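Side-chain contact in PrgB (Enterococcus faecalis, PDB 6EVU), which binds and compacts DNA and so promotes cell aggregation, biofilm formation and conjugation, here represented by its adhesin domain: residues 32-35 with 36-39. Numbering follows the deposited sequence.
Sequences FDQS and VVTK
Val36 N and Val37 N turn back on the carbonyls of Asp33 and Gln34, three residues earlier in each case, and so close one turn of 3-10 helix. The first bond, Val36 N to Asp33 O, is 3.0 Å long and nearly straight at hydrogen (168°); the second, Val37 N to Gln34 O, is weak at 3.3 Å. An Asx turn opens this coil: Asp33 OD1 accepts the backbone N of Ser35 at 2.9 Å, met from above the carboxylate plane. Aspartate suits the place because its short side chain, with CG held between its own N and carbonyl carbon (chi1 60°), folds forward over the first turn. Serine, equally short, also points its OG at Asp33 OD1, though their 2.5 Å separation is too short to be taken as a measure of strength.

Valine's two methyls let Val36 pack on the Asp33 backbone and on Ala119 of strand 119-121 at once. CG1 lies against Asp33 N and O alike, while Val36 CG2 makes the tight contact, 3.2 Å from Asp33 O. A backbone hydrogen bond with Asn118, and buried Phe32, whose ring meets that of Phe177 at about 45°, join this link between strands 30-31 and 42-47 to the antiparallel sheet of the adhesin domain. Glutamine can be exposed yet still lay its long side chain on its neighbours: Gln34 bends at chi2 (48°), bringing OE1 back toward the Val37 side chain, which it crosses at a slant, with OE1 resting 3.7 Å from Val37 CG2.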
ATOM      1  N   PHE A  32     -14.589  -5.626  -0.572  1.00 32.56           N
ATOM      2  CA  PHE A  32     -13.565  -5.874   0.428  1.00 33.72           C
ATOM      3  C   PHE A  32     -13.298  -4.518   1.084  1.00 31.57           C
ATOM      4  O   PHE A  32     -12.381  -3.772   0.751  1.00 33.82           O
ATOM      5  CB  PHE A  32     -12.303  -6.511  -0.169  1.00 28.72           C
ATOM      6  CG  PHE A  32     -11.497  -7.243   0.872  1.00 31.01           C
ATOM      7  CD1 PHE A  32     -11.713  -8.571   1.086  1.00 31.65           C
ATOM      8  CD2 PHE A  32     -10.593  -6.588   1.681  1.00 28.23           C
ATOM      9  CE1 PHE A  32     -10.998  -9.238   2.085  1.00 30.67           C
ATOM     10  CE2 PHE A  32      -9.870  -7.269   2.668  1.00 31.83           C
ATOM     11  CZ  PHE A  32     -10.096  -8.568   2.856  1.00 29.22           C
ATOM     12  N   ASP A  33     -14.112  -4.202   2.073  1.00 33.39           N
ATOM     13  CA  ASP A  33     -14.149  -2.861   2.662  1.00 36.85           C
ATOM     14  C   ASP A  33     -14.581  -3.012   4.119  1.00 37.76           C
ATOM     15  O   ASP A  33     -14.665  -4.125   4.633  1.00 37.18           O
ATOM     16  CB  ASP A  33     -15.066  -1.953   1.835  1.00 38.81           C
ATOM     17  CG  ASP A  33     -16.491  -2.467   1.767  1.00 40.49           C
ATOM     18  OD1 ASP A  33     -16.935  -3.201   2.654  1.00 41.26           O
ATOM     19  OD2 ASP A  33     -17.166  -2.115   0.780  1.00 45.18           O
ATOM     20  N   GLN A  34     -14.894  -1.892   4.804  1.00 39.90           N
ATOM     21  CA  GLN A  34     -15.190  -2.009   6.232  1.00 40.68           C
ATOM     22  C   GLN A  34     -16.380  -2.941   6.509  1.00 41.85           C
ATOM     23  O   GLN A  34     -16.476  -3.540   7.593  1.00 42.69           O
ATOM     24  CB  GLN A  34     -15.497  -0.626   6.838  1.00 55.41           C
ATOM     25  CG  GLN A  34     -15.097  -0.437   8.317  1.00 59.09           C
ATOM     26  CD  GLN A  34     -13.665  -0.890   8.652  1.00 74.37           C
ATOM     27  OE1 GLN A  34     -13.455  -1.843   9.407  1.00 76.49           O
ATOM     28  NE2 GLN A  34     -12.671  -0.209   8.065  1.00 74.35           N
ATOM     29  N   SER A  35     -17.316  -3.040   5.571  1.00 44.37           N
ATOM     30  CA  SER A  35     -18.484  -3.883   5.767  1.00 44.60           C
ATOM     31  C   SER A  35     -18.174  -5.369   5.918  1.00 43.30           C
ATOM     32  O   SER A  35     -19.074  -6.143   6.287  1.00 45.03           O
ATOM     33  CB  SER A  35     -19.476  -3.654   4.601  1.00 45.59           C
ATOM     34  OG  SER A  35     -19.034  -4.264   3.409  1.00 43.26           O
ATOM     35  N   VAL A  36     -16.955  -5.811   5.589  1.00 41.67           N
ATOM     36  CA  VAL A  36     -16.643  -7.236   5.573  1.00 45.60           C
ATOM     37  C   VAL A  36     -15.971  -7.695   6.863  1.00 41.42           C
ATOM     38  O   VAL A  36     -15.757  -8.900   7.065  1.00 40.83           O
ATOM     39  CB  VAL A  36     -15.781  -7.589   4.340  1.00 37.55           C
ATOM     40  CG1 VAL A  36     -16.275  -6.902   3.033  1.00 39.11           C
ATOM     41  CG2 VAL A  36     -14.287  -7.311   4.595  1.00 34.81           C
ATOM     42  N   VAL A  37     -15.680  -6.770   7.771  1.00 42.79           N
ATOM     43  CA  VAL A  37     -15.041  -7.089   9.043  1.00 40.70           C
ATOM     44  C   VAL A  37     -16.118  -7.494  10.041  1.00 46.08           C
ATOM     45  O   VAL A  37     -17.167  -6.849  10.136  1.00 51.68           O
ATOM     46  CB  VAL A  37     -14.216  -5.881   9.523  1.00 44.78           C
ATOM     47  CG1 VAL A  37     -13.442  -6.179  10.825  1.00 49.81           C
ATOM     48  CG2 VAL A  37     -13.272  -5.413   8.393  1.00 43.13           C
ATOM     49  N   THR A  38     -15.911  -8.625  10.706  1.00 46.92           N
ATOM     50  CA  THR A  38     -16.862  -9.147  11.677  1.00 45.11           C
ATOM     51  C   THR A  38     -16.222  -9.239  13.054  1.00 48.54           C
ATOM     52  O   THR A  38     -15.023  -9.012  13.219  1.00 46.71           O
ATOM     53  CB  THR A  38     -17.390 -10.539  11.307  1.00 46.11           C
ATOM     54  OG1 THR A  38     -16.436 -11.536  11.694  1.00 49.47           O
ATOM     55  CG2 THR A  38     -17.690 -10.642   9.841  1.00 50.98           C
ATOM     56  N   LYS A  39     -17.073  -9.572  14.054  1.00 50.02           N
ATOM     57  CA  LYS A  39     -16.595  -9.767  15.420  1.00 48.74           C
ATOM     58  C   LYS A  39     -15.509 -10.825  15.490  1.00 51.69           C
ATOM     59  O   LYS A  39     -14.669 -10.778  16.396  1.00 54.38           O
ATOM     60  CB  LYS A  39     -17.779 -10.157  16.344  1.00 52.22           C
ATOM     61  CG  LYS A  39     -18.527 -11.429  15.880  1.00 54.59           C
ATOM     62  CD  LYS A  39     -19.327 -12.183  16.997  1.00 56.40           C
ATOM     63  CE  LYS A  39     -20.647 -12.699  16.400  1.00 69.93           C
ATOM     64  NZ  LYS A  39     -21.165 -14.015  16.902  1.00 78.07           N
TER